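Local coordinates for protein dihydropteroate synthase (Stenotrophomonas maltophilia, PDB 7L6P) that probably catalyses the condensation of para-aminobenzoate with 6-hydroxymethyl-7,8-dihydropterin diphosphate, giving 7,8-dihydropteroate, the immediate precursor of folate derivatives, at residues D26-M31 with D278-W283; P93-L98 with R117-A122; G159-D164 with F201-T206; Q180-A185 with L221-P226. All blocks are in the same frame, centred on the assembly; numbering follows the deposited sequence.

Contact 1. Residues D26-M31 with D278-W283; sequences DRARVM and DALKIW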
loop_
_atom_site.group_PDB
_atom_site.type_symbol
_atom_site.label_atom_id
_atom_site.label_comp_id
_atom_site.label_asym_id
_atom_site.label_seq_id
_atom_site.Cartn_x
_atom_site.Cartn_y
_atom_site.Cartn_z
ATOM N N ASP A 26 9.620 -0.852 -18.026
ATOM C CA ASP A 26 8.217 -0.883 -18.426
ATOM C C ASP A 26 7.307 -0.907 -17.202
ATOM O O ASP A 26 6.164 -0.444 -17.254
ATOM C CB ASP A 26 7.965 -2.103 -19.309
ATOM C CG ASP A 26 8.413 -3.396 -18.647
ATOM O OD1 ASP A 26 9.511 -3.433 -18.045
ATOM O OD2 ASP A 26 7.661 -4.387 -18.727
ATOM N N ARG A 27 7.803 -1.419 -16.091
ATOM C CA ARG A 27 7.083 -1.359 -14.833
ATOM C C ARG A 27 8.072 -0.949 -13.757
ATOM O O ARG A 27 9.286 -0.963 -13.976
ATOM C CB ARG A 27 6.393 -2.688 -14.478
ATOM C CG ARG A 27 7.288 -3.906 -14.301
ATOM C CD ARG A 27 6.407 -5.153 -14.312
ATOM N NE ARG A 27 7.061 -6.296 -13.685
ATOM C CZ ARG A 27 7.778 -7.208 -14.329
ATOM N NH1 ARG A 27 7.939 -7.163 -15.647
ATOM N NH2 ARG A 27 8.371 -8.175 -13.631
ATOM N N ALA A 28 7.544 -0.573 -12.592
ATOM C CA ALA A 28 8.407 -0.131 -11.503
ATOM C C ALA A 28 9.341 -1.256 -11.096
ATOM O O ALA A 28 8.963 -2.425 -11.103
ATOM C CB ALA A 28 7.575 0.322 -10.307
ATOM N N ARG A 29 10.591 -0.913 -10.814
ATOM C CA ARG A 29 11.574 -1.897 -10.383
ATOM C C ARG A 29 11.929 -1.659 -8.923
ATOM O O ARG A 29 11.873 -0.525 -8.442
ATOM C CB ARG A 29 12.825 -1.833 -11.251
ATOM C CG ARG A 29 12.471 -2.117 -12.676
ATOM C CD ARG A 29 11.724 -3.417 -12.689
ATOM N NE ARG A 29 11.502 -3.946 -14.020
ATOM C CZ ARG A 29 11.468 -5.240 -14.291
ATOM N NH1 ARG A 29 11.724 -6.141 -13.355
ATOM N NH2 ARG A 29 11.086 -5.640 -15.505
ATOM N N VAL A 30 12.264 -2.740 -8.214
ATOM C CA VAL A 30 12.554 -2.674 -6.786
ATOM C C VAL A 30 14.057 -2.791 -6.564
ATOM O O VAL A 30 14.673 -3.801 -6.935
ATOM C CB VAL A 30 11.821 -3.764 -6.001
ATOM C CG1 VAL A 30 12.145 -3.576 -4.539
ATOM C CG2 VAL A 30 10.324 -3.704 -6.268
ATOM N N MET A 31 14.629 -1.768 -5.927
ATOM C CA MET A 31 16.036 -1.715 -5.550
ATOM C C MET A 31 16.157 -2.076 -4.076
ATOM O O MET A 31 15.564 -1.402 -3.227
ATOM C CB MET A 31 16.596 -0.312 -5.820
ATOM C CG MET A 31 18.000 -0.046 -5.291
ATOM S SD MET A 31 18.492 1.703 -5.370
ATOM C CE MET A 31 19.360 1.841 -6.946
ATOM N N ASP A 278 5.088 -7.497 -3.638
ATOM C CA ASP A 278 3.698 -7.945 -3.551
ATOM C C ASP A 278 2.736 -6.804 -3.850
ATOM O O ASP A 278 1.739 -6.997 -4.553
ATOM C CB ASP A 278 3.392 -8.539 -2.170
ATOM C CG ASP A 278 4.014 -9.920 -1.955
ATOM O OD1 ASP A 278 4.747 -10.405 -2.849
ATOM O OD2 ASP A 278 3.772 -10.524 -0.872
ATOM N N ALA A 279 2.997 -5.615 -3.297
ATOM C CA ALA A 279 2.154 -4.464 -3.609
ATOM C C ALA A 279 2.215 -4.094 -5.098
ATOM O O ALA A 279 1.185 -3.777 -5.709
ATOM C CB ALA A 279 2.564 -3.268 -2.757
ATOM N N LEU A 280 3.415 -4.102 -5.696
ATOM C CA LEU A 280 3.522 -3.681 -7.095
ATOM C C LEU A 280 2.844 -4.671 -8.036
ATOM O O LEU A 280 2.295 -4.261 -9.069
ATOM C CB LEU A 280 4.990 -3.446 -7.477
ATOM C CG LEU A 280 5.563 -2.180 -6.806
ATOM C CD1 LEU A 280 7.004 -1.805 -7.224
ATOM C CD2 LEU A 280 4.631 -1.002 -7.053
ATOM N N LYS A 281 2.832 -5.965 -7.686
ATOM C CA LYS A 281 2.134 -6.938 -8.519
ATOM C C LYS A 281 0.632 -6.676 -8.502
ATOM O O LYS A 281 -0.022 -6.718 -9.553
ATOM C CB LYS A 281 2.450 -8.353 -8.055
ATOM C CG LYS A 281 3.862 -8.788 -8.394
ATOM C CD LYS A 281 4.053 -10.255 -8.078
ATOM C CE LYS A 281 5.413 -10.771 -8.526
ATOM N NZ LYS A 281 5.493 -12.257 -8.235
ATOM N N ILE A 282 0.078 -6.343 -7.326
ATOM C CA ILE A 282 -1.327 -5.947 -7.262
ATOM C C ILE A 282 -1.569 -4.714 -8.118
ATOM O O ILE A 282 -2.556 -4.634 -8.863
ATOM C CB ILE A 282 -1.768 -5.732 -5.803
ATOM C CG1 ILE A 282 -1.517 -7.009 -4.988
ATOM C CG2 ILE A 282 -3.227 -5.274 -5.729
ATOM C CD1 ILE A 282 -2.097 -8.258 -5.627
ATOM N N TRP A 283 -0.665 -3.743 -8.044
ATOM C CA TRP A 283 -0.819 -2.549 -8.860
ATOM C C TRP A 283 -0.844 -2.906 -10.336
ATOM O O TRP A 283 -1.757 -2.502 -11.067
ATOM C CB TRP A 283 0.311 -1.567 -8.559
ATOM C CG TRP A 283 0.324 -0.374 -9.449
ATOM C CD1 TRP A 283 1.356 0.052 -10.241
ATOM C CD2 TRP A 283 -0.758 0.540 -9.673
ATOM N NE1 TRP A 283 0.999 1.207 -10.896
ATOM C CE2 TRP A 283 -0.296 1.521 -10.574
ATOM C CE3 TRP A 283 -2.067 0.644 -9.169
ATOM C CZ2 TRP A 283 -1.099 2.581 -11.000
ATOM C CZ3 TRP A 283 -2.864 1.699 -9.590
ATOM C CH2 TRP A 283 -2.377 2.649 -10.505
#

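Contact 2. Residues P93-L98 with R117-A122; sequences PVIEQL and RAAVAA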
loop_
_atom_site.group_PDB
_atom_site.type_symbol
_atom_site.label_atom_id
_atom_site.label_comp_id
_atom_site.label_asym_id
_atom_site.label_seq_id
_atom_site.Cartn_x
_atom_site.Cartn_y
_atom_site.Cartn_z
ATOM N N PRO A 93 34.602 -5.705 -1.446
ATOM C CA PRO A 93 34.343 -7.154 -1.420
ATOM C C PRO A 93 32.876 -7.485 -1.592
ATOM O O PRO A 93 32.544 -8.485 -2.239
ATOM C CB PRO A 93 34.874 -7.595 -0.045
ATOM C CG PRO A 93 34.906 -6.354 0.771
ATOM C CD PRO A 93 35.247 -5.255 -0.197
ATOM N N VAL A 94 31.980 -6.658 -1.048
ATOM C CA VAL A 94 30.558 -6.956 -1.161
ATOM C C VAL A 94 30.098 -6.810 -2.605
ATOM O O VAL A 94 29.258 -7.578 -3.080
ATOM C CB VAL A 94 29.746 -6.063 -0.208
ATOM C CG1 VAL A 94 28.246 -6.248 -0.431
ATOM C CG2 VAL A 94 30.107 -6.368 1.232
ATOM N N ILE A 95 30.660 -5.848 -3.335
ATOM C CA ILE A 95 30.279 -5.675 -4.732
ATOM C C ILE A 95 30.875 -6.784 -5.586
ATOM O O ILE A 95 30.181 -7.394 -6.408
ATOM C CB ILE A 95 30.701 -4.291 -5.250
ATOM C CG1 ILE A 95 29.906 -3.193 -4.558
ATOM C CG2 ILE A 95 30.394 -4.195 -6.718
ATOM C CD1 ILE A 95 30.324 -1.810 -4.962
ATOM N N GLU A 96 32.173 -7.056 -5.418
ATOM C CA GLU A 96 32.809 -8.107 -6.210
ATOM C C GLU A 96 32.043 -9.418 -6.100
ATOM O O GLU A 96 31.717 -10.046 -7.115
ATOM C CB GLU A 96 34.266 -8.308 -5.786
ATOM C CG GLU A 96 35.234 -7.277 -6.341
ATOM C CD GLU A 96 36.629 -7.412 -5.756
ATOM O OE1 GLU A 96 36.763 -7.955 -4.640
ATOM O OE2 GLU A 96 37.598 -7.002 -6.426
ATOM N N GLN A 97 31.720 -9.829 -4.871
ATOM C CA GLN A 97 31.082 -11.127 -4.662
ATOM C C GLN A 97 29.641 -11.129 -5.157
ATOM O O GLN A 97 29.206 -12.079 -5.818
ATOM C CB GLN A 97 31.144 -11.515 -3.186
ATOM C CG GLN A 97 32.382 -12.309 -2.823
ATOM C CD GLN A 97 32.606 -12.382 -1.324
ATOM O OE1 GLN A 97 32.082 -13.276 -0.648
ATOM N NE2 GLN A 97 33.380 -11.436 -0.791
ATOM N N LEU A 98 28.875 -10.085 -4.825
ATOM C CA LEU A 98 27.487 -10.019 -5.280
ATOM C C LEU A 98 27.404 -9.974 -6.801
ATOM O O LEU A 98 26.467 -10.519 -7.394
ATOM C CB LEU A 98 26.778 -8.813 -4.668
ATOM C CG LEU A 98 26.330 -9.017 -3.228
ATOM C CD1 LEU A 98 25.815 -7.707 -2.670
ATOM C CD2 LEU A 98 25.274 -10.105 -3.140
ATOM N N ARG A 117 34.882 5.087 -8.775
ATOM C CA ARG A 117 35.770 4.428 -9.726
ATOM C C ARG A 117 36.067 2.999 -9.300
ATOM O O ARG A 117 36.001 2.068 -10.113
ATOM C CB ARG A 117 37.071 5.218 -9.870
ATOM C CG ARG A 117 37.021 6.329 -10.892
ATOM C CD ARG A 117 38.401 6.926 -11.076
ATOM N NE ARG A 117 39.012 7.235 -9.787
ATOM C CZ ARG A 117 39.253 8.460 -9.332
ATOM N NH1 ARG A 117 39.011 9.534 -10.071
ATOM N NH2 ARG A 117 39.754 8.612 -8.106
ATOM N N ALA A 118 36.379 2.804 -8.020
ATOM C CA ALA A 118 36.747 1.475 -7.551
ATOM C C ALA A 118 35.554 0.529 -7.582
ATOM O O ALA A 118 35.691 -0.641 -7.957
ATOM C CB ALA A 118 37.337 1.576 -6.147
ATOM N N ALA A 119 34.381 1.010 -7.170
ATOM C CA ALA A 119 33.185 0.177 -7.190
ATOM C C ALA A 119 32.834 -0.258 -8.612
ATOM O O ALA A 119 32.537 -1.433 -8.857
ATOM C CB ALA A 119 32.017 0.923 -6.543
ATOM N N VAL A 120 32.836 0.685 -9.559
ATOM C CA VAL A 120 32.511 0.349 -10.943
ATOM C C VAL A 120 33.537 -0.616 -11.525
ATOM O O VAL A 120 33.188 -1.553 -12.252
ATOM C CB VAL A 120 32.385 1.630 -11.783
ATOM C CG1 VAL A 120 32.294 1.290 -13.252
ATOM C CG2 VAL A 120 31.164 2.402 -11.340
ATOM N N ALA A 121 34.812 -0.419 -11.208
ATOM C CA ALA A 121 35.821 -1.357 -11.679
ATOM C C ALA A 121 35.684 -2.722 -11.021
ATOM O O ALA A 121 36.136 -3.717 -11.592
ATOM C CB ALA A 121 37.223 -0.794 -11.444
ATOM N N ALA A 122 35.093 -2.785 -9.828
ATOM C CA ALA A 122 34.870 -4.043 -9.125
ATOM C C ALA A 122 33.560 -4.712 -9.511
ATOM O O ALA A 122 33.250 -5.783 -8.978
ATOM C CB ALA A 122 34.898 -3.824 -7.611
#

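Contact 3. Residues G159-D164 with F201-T206; sequences GHMQAD and FGFGKT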
loop_
_atom_site.group_PDB
_atom_site.type_symbol
_atom_site.label_atom_id
_atom_site.label_comp_id
_atom_site.label_asym_id
_atom_site.label_seq_id
_atom_site.Cartn_x
_atom_site.Cartn_y
_atom_site.Cartn_z
ATOM N N GLY A 159 26.790 14.225 5.766
ATOM C CA GLY A 159 27.274 14.237 7.124
ATOM C C GLY A 159 26.726 15.359 7.972
ATOM O O GLY A 159 26.956 15.367 9.181
ATOM N N HIS A 160 26.130 16.368 7.351
ATOM C CA HIS A 160 25.562 17.516 8.061
ATOM C C HIS A 160 24.211 17.823 7.431
ATOM O O HIS A 160 24.106 18.677 6.548
ATOM C CB HIS A 160 26.507 18.705 8.030
ATOM C CG HIS A 160 27.905 18.348 8.404
ATOM N ND1 HIS A 160 28.803 17.812 7.507
ATOM C CD2 HIS A 160 28.559 18.437 9.584
ATOM C CE1 HIS A 160 29.950 17.582 8.121
ATOM N NE2 HIS A 160 29.830 17.958 9.380
ATOM N N MET A 161 23.187 17.127 7.901
ATOM C CA MET A 161 21.838 17.389 7.444
ATOM C C MET A 161 21.262 18.589 8.186
ATOM O O MET A 161 21.642 18.896 9.319
ATOM C CB MET A 161 20.965 16.149 7.654
ATOM C CG MET A 161 20.218 15.650 6.410
ATOM S SD MET A 161 21.232 15.486 4.905
ATOM C CE MET A 161 22.545 14.382 5.455
ATOM N N GLN A 162 20.374 19.296 7.501
ATOM C CA GLN A 162 19.794 20.524 8.026
ATOM C C GLN A 162 18.814 20.262 9.158
ATOM O O GLN A 162 17.920 19.419 9.033
ATOM C CB GLN A 162 19.087 21.265 6.910
ATOM C CG GLN A 162 20.015 21.832 5.914
ATOM C CD GLN A 162 19.411 23.051 5.305
ATOM O OE1 GLN A 162 18.241 23.032 4.923
ATOM N NE2 GLN A 162 20.178 24.141 5.248
ATOM N N ALA A 163 18.964 21.006 10.253
ATOM C CA ALA A 163 18.056 20.846 11.385
ATOM C C ALA A 163 16.677 21.427 11.075
ATOM O O ALA A 163 15.652 20.792 11.351
ATOM C CB ALA A 163 18.652 21.497 12.636
ATOM N N ASP A 164 16.633 22.651 10.536
ATOM C CA ASP A 164 15.386 23.298 10.123
ATOM C C ASP A 164 15.371 23.536 8.621
ATOM O O ASP A 164 15.688 24.637 8.152
ATOM C CB ASP A 164 15.154 24.602 10.882
ATOM C CG ASP A 164 14.527 24.366 12.236
ATOM O OD1 ASP A 164 13.543 23.589 12.297
ATOM O OD2 ASP A 164 15.006 24.942 13.238
ATOM N N PHE A 201 13.609 12.226 -0.755
ATOM C CA PHE A 201 12.708 12.347 0.383
ATOM C C PHE A 201 13.478 12.237 1.692
ATOM O O PHE A 201 14.358 11.388 1.834
ATOM C CB PHE A 201 11.630 11.274 0.306
ATOM C CG PHE A 201 10.732 11.405 -0.877
ATOM C CD1 PHE A 201 9.840 12.460 -0.954
ATOM C CD2 PHE A 201 10.732 10.446 -1.881
ATOM C CE1 PHE A 201 8.990 12.574 -2.024
ATOM C CE2 PHE A 201 9.892 10.561 -2.966
ATOM C CZ PHE A 201 9.020 11.622 -3.039
ATOM N N GLY A 202 13.175 13.127 2.633
ATOM C CA GLY A 202 13.810 13.109 3.938
ATOM C C GLY A 202 15.105 13.899 4.056
ATOM O O GLY A 202 15.494 14.262 5.171
ATOM N N PHE A 203 15.769 14.208 2.945
ATOM C CA PHE A 203 17.099 14.821 2.968
ATOM C C PHE A 203 16.957 16.339 2.886
ATOM O O PHE A 203 16.808 16.906 1.799
ATOM C CB PHE A 203 17.948 14.283 1.825
ATOM C CG PHE A 203 18.419 12.870 2.024
ATOM C CD1 PHE A 203 19.538 12.604 2.809
ATOM C CD2 PHE A 203 17.754 11.803 1.406
ATOM C CE1 PHE A 203 20.003 11.312 2.973
ATOM C CE2 PHE A 203 18.219 10.509 1.559
ATOM C CZ PHE A 203 19.341 10.260 2.363
ATOM N N GLY A 204 17.016 16.996 4.035
ATOM C CA GLY A 204 16.772 18.419 4.109
ATOM C C GLY A 204 15.319 18.737 3.858
ATOM O O GLY A 204 15.017 19.745 3.207
ATOM N N LYS A 205 14.402 17.922 4.401
ATOM C CA LYS A 205 12.978 18.105 4.159
ATOM C C LYS A 205 12.164 17.731 5.385
ATOM O O LYS A 205 12.396 16.690 6.003
ATOM C CB LYS A 205 12.518 17.261 2.964
ATOM C CG LYS A 205 12.963 17.823 1.629
ATOM C CD LYS A 205 13.292 16.708 0.652
ATOM C CE LYS A 205 14.062 17.243 -0.547
ATOM N NZ LYS A 205 15.362 16.538 -0.722
ATOM N N THR A 206 11.188 18.571 5.714
ATOM C CA THR A 206 10.206 18.191 6.713
ATOM C C THR A 206 9.263 17.125 6.157
ATOM O O THR A 206 9.252 16.816 4.953
ATOM C CB THR A 206 9.373 19.395 7.149
ATOM O OG1 THR A 206 8.585 19.851 6.031
ATOM C CG2 THR A 206 10.221 20.500 7.711
#

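Contact 4. Residues Q180-A185 with L221-P226; sequences QRLFAA and LELGVP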
loop_
_atom_site.group_PDB
_atom_site.type_symbol
_atom_site.label_atom_id
_atom_site.label_comp_id
_atom_site.label_asym_id
_atom_site.label_seq_id
_atom_site.Cartn_x
_atom_site.Cartn_y
_atom_site.Cartn_z
ATOM N N GLN A 180 19.662 21.848 -13.036
ATOM C CA GLN A 180 21.040 22.322 -13.103
ATOM C C GLN A 180 22.044 21.194 -12.978
ATOM O O GLN A 180 23.085 21.226 -13.638
ATOM C CB GLN A 180 21.290 23.376 -12.019
ATOM C CG GLN A 180 22.516 24.200 -12.229
ATOM C CD GLN A 180 23.751 23.583 -11.619
ATOM O OE1 GLN A 180 23.663 22.694 -10.781
ATOM N NE2 GLN A 180 24.924 24.042 -12.052
ATOM N N ARG A 181 21.734 20.176 -12.189
ATOM C CA ARG A 181 22.590 18.998 -12.114
ATOM C C ARG A 181 22.564 18.222 -13.425
ATOM O O ARG A 181 23.592 17.685 -13.849
ATOM C CB ARG A 181 22.153 18.102 -10.947
ATOM C CG ARG A 181 22.125 18.777 -9.591
ATOM C CD ARG A 181 23.392 19.574 -9.332
ATOM N NE ARG A 181 24.592 18.752 -9.456
ATOM C CZ ARG A 181 25.780 19.225 -9.823
ATOM N NH1 ARG A 181 25.961 20.508 -10.096
ATOM N NH2 ARG A 181 26.810 18.388 -9.933
ATOM N N LEU A 182 21.395 18.130 -14.071
ATOM C CA LEU A 182 21.332 17.469 -15.373
ATOM C C LEU A 182 22.150 18.227 -16.411
ATOM O O LEU A 182 22.918 17.618 -17.164
ATOM C CB LEU A 182 19.877 17.315 -15.835
ATOM C CG LEU A 182 18.996 16.268 -15.107
ATOM C CD1 LEU A 182 17.503 16.517 -15.339
ATOM C CD2 LEU A 182 19.352 14.849 -15.528
ATOM N N PHE A 183 22.040 19.561 -16.440
ATOM C CA PHE A 183 22.847 20.334 -17.383
ATOM C C PHE A 183 24.333 20.193 -17.099
ATOM O O PHE A 183 25.132 20.051 -18.028
ATOM C CB PHE A 183 22.465 21.809 -17.391
ATOM C CG PHE A 183 23.316 22.621 -18.327
ATOM C CD1 PHE A 183 23.044 22.629 -19.689
ATOM C CD2 PHE A 183 24.391 23.364 -17.853
ATOM C CE1 PHE A 183 23.825 23.349 -20.572
ATOM C CE2 PHE A 183 25.175 24.085 -18.704
ATOM C CZ PHE A 183 24.895 24.091 -20.091
ATOM N N ALA A 184 24.731 20.271 -15.829
ATOM C CA ALA A 184 26.143 20.093 -15.512
ATOM C C ALA A 184 26.611 18.704 -15.931
ATOM O O ALA A 184 27.701 18.550 -16.495
ATOM C CB ALA A 184 26.385 20.331 -14.019
ATOM N N ALA A 185 25.787 17.680 -15.691
ATOM C CA ALA A 185 26.121 16.349 -16.186
ATOM C C ALA A 185 26.191 16.339 -17.710
ATOM O O ALA A 185 27.089 15.721 -18.296
ATOM C CB ALA A 185 25.101 15.335 -15.683
ATOM N N LEU A 221 8.449 14.218 -14.274
ATOM C CA LEU A 221 8.583 13.409 -15.476
ATOM C C LEU A 221 8.924 14.263 -16.685
ATOM O O LEU A 221 9.432 13.737 -17.678
ATOM C CB LEU A 221 7.279 12.649 -15.747
ATOM C CG LEU A 221 6.987 11.501 -14.789
ATOM C CD1 LEU A 221 5.651 10.906 -15.137
ATOM C CD2 LEU A 221 8.106 10.464 -14.814
ATOM N N GLU A 222 8.657 15.570 -16.612
ATOM C CA GLU A 222 8.987 16.461 -17.721
ATOM C C GLU A 222 10.494 16.568 -17.911
ATOM O O GLU A 222 10.944 16.984 -18.970
ATOM C CB GLU A 222 8.351 17.832 -17.524
ATOM N N LEU A 223 11.291 16.289 -16.878
ATOM C CA LEU A 223 12.742 16.239 -17.071
ATOM C C LEU A 223 13.166 15.141 -18.049
ATOM O O LEU A 223 14.292 15.184 -18.544
ATOM C CB LEU A 223 13.455 16.067 -15.724
ATOM C CG LEU A 223 13.194 17.291 -14.855
ATOM C CD1 LEU A 223 13.715 17.172 -13.395
ATOM C CD2 LEU A 223 13.781 18.504 -15.557
ATOM N N GLY A 224 12.317 14.151 -18.317
ATOM C CA GLY A 224 12.623 13.149 -19.318
ATOM C C GLY A 224 13.606 12.070 -18.919
ATOM O O GLY A 224 14.164 11.417 -19.800
ATOM N N VAL A 225 13.845 11.857 -17.628
ATOM C CA VAL A 225 14.739 10.803 -17.152
ATOM C C VAL A 225 13.977 9.973 -16.128
ATOM O O VAL A 225 13.047 10.475 -15.479
ATOM C CB VAL A 225 16.028 11.383 -16.515
ATOM C CG1 VAL A 225 16.894 12.064 -17.545
ATOM C CG2 VAL A 225 15.666 12.346 -15.427
ATOM N N PRO A 226 14.369 8.715 -15.934
ATOM C CA PRO A 226 13.708 7.894 -14.915
ATOM C C PRO A 226 13.854 8.496 -13.522
ATOM O O PRO A 226 14.863 9.130 -13.186
ATOM C CB PRO A 226 14.430 6.543 -15.017
ATOM C CG PRO A 226 14.968 6.507 -16.427
ATOM C CD PRO A 226 15.329 7.944 -16.742
#

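Contact 1. Residues D26-M31 with D278-W283
Ala28 and Val30 both face helix 273-287 here and share one partner, the CD1 methyl of Leu280. Ahead of them, Asp26 sits in the loop that leads into strand 29-35. Its OD1 lies 3.7 Å from NH2 of Arg29, a long salt bridge within the segment. Ala28 makes the first contact: its CB stands 3.8 Å from CD1 of Leu280. The backbones are further apart, with 7.5 Å between CA of Ala28 and CA of Leu280, so the leucine side chain bridges most of the gap. Ala28 also packs on Val261 of helix 250-262. Arg29 points away from the helix, and Val30 points back toward it. CG1 of Val30 is anti to the backbone N (chi1 -178°), which puts CG2 anti to the carbonyl carbon, beside the backbone N, 3.9 Å from Leu280 CD1. CD1 of Leu280 is anti to CA (chi2 -175°), which extends the side chain so that this one methyl meets both residues. All three residues are buried, and the contact is wholly apolar. Two residues before Leu280, Asp278 forms a salt bridge with Arg243 of the second subunit. The backbone of Arg29 and Met31 bonds to Val268 of strand 267-270. First strand thus meets last strand and last helix, which is how a TIM barrel closes.

Contact 2. Residues P93-L98 with R117-A122
Ile95 meets Ala119, and Glu96 meets Ala122, where two neighbouring outer helices of the TIM barrel pack together. These are helices 84-101 and 113-121, which follow the second and third barrel strands. The apolar part rests on Ile95. Its side chain is extended, with CD1 anti to CA (chi2 177°). This carries CD1 to 3.6 Å from CB of Ala119. Both residues are buried, and both also touch Ile108 of strand 106-109, so the pair fills the layer between the helices and the sheet. Ile95 reaches Ile70 of strand 67-71 as well. The second kind of contact is van der Waals packing of side-chain carbons on a backbone carbonyl. CG2 of Ile95 lies 4.0 Å from Ala122 O. Ala122 comes just after the end of helix 113-121, and its N still bonds to Ala118 O at 2.9 Å. The backbones come close here, with 5.4 Å between CA of Glu96 and CA of Ala122. Glu96 is exposed and takes part through its aliphatic stem. Its CG lies 3.6 Å from Ala122 O and 3.7 Å from Ala122 CB.

Contact 3. Residues G159-D164 with F201-T206
Met161 brings its sulfur to the edge of the Phe203 ring, not to a face. SD lies 3.9 Å from CD1 of Phe203 and 5.3 Å from the ring centroid. The line from centroid to sulfur is 86° off the ring normal, so SD sits in the ring plane. This is a Met-aromatic contact of the edge type. Met161 gets there by a bent chain, folded at both chi2 and chi3. The fold of the chain also puts Met161 CG 4.2 Å from N of Gly204. Met154 touches both Met161 and Phe203. Met161 lies on the short, weakly bonded strand 160-161, which pairs antiparallel with 156-157 after barrel strand 149-152. The loop 201-206 follows strand 195-198, the sixth strand of the TIM barrel. It lies at the C-terminal end of the barrel, where TIM-barrel enzymes carry their active sites. An imidazole bound in the active site lies about 4 Å from the Phe203 side chain, nearest atoms. Lys205, whose side chain starts away from segment 159-164, braces the loop. Its NZ bonds to Phe203 O at 2.9 Å, tilted 25° from the carbonyl plane. The same nitrogen also bonds to Gly200 O and His153 ND1. Gly204 turns the loop with a positive phi, a conformation glycine takes easily. Where the loop ends, Thr206 is the N-cap of helix 207-215.

Contact 4. Residues Q180-A185 with L221-P226
Leu182 holds CG anti to its carbonyl carbon (chi1 -72°) and CD1 anti to CA (chi2 162°), which sends its two methyls out toward Leu223 and Val225. This packing joins two outer parts of the TIM barrel. Leu182 lies on helix 170-188, which follows the fifth barrel strand, 149-152. Leu223 and Val225 lie on the connection from helix 207-215 to the seventh strand, 227-229. Leu223 also touches His175, Leu178 and Val179, one to two turns before Leu182 on helix 170-188. Both Leu223 and Val225 rest on Ile197 of strand 195-198, while Leu182 rests on Leu151. Between the two contact residues, the 3-10 turn gives way to loop at Gly224, which has a positive phi. Gly224 N bonds to Leu221 O at 3.0 Å. Val225 then leads into Pro226, whose backbone pairs with Ile197. The backbones stay well apart, with 8.8 Å between CA of Leu182 and CA of Leu223, and side chains fill the distance. Leu182 and Val225 are buried, Leu223 only partly exposed. The spacing is that of ordinary apolar packing, and each methyl of Leu182 has its own partner. CD1 lies 4.1 Å from CB of Leu223, and the two leucines approach at a slant. CD2 of Leu182 lies 4.2 Å from CG1 of Val225.

How the contacts relate
All four contacts belong to one TIM barrel, and none touches another. Contact 1 joins the first barrel strand to the last helix, and contacts 2, 3 and 4 lie in the chain between its two segments. It also borders the second subunit, which touches neither segment of contacts 2, 3 and 4. Contact 2 lies on the outer helices, its centre about 29 Å from that of contact 3. Contact 3 is the one beside the bound imidazole, through Phe203. Contacts 3 and 4 alternate along the chain, with centres about 22 Å apart. Contact 4 comes nearest to contact 1, about 9 Å between nearest atoms.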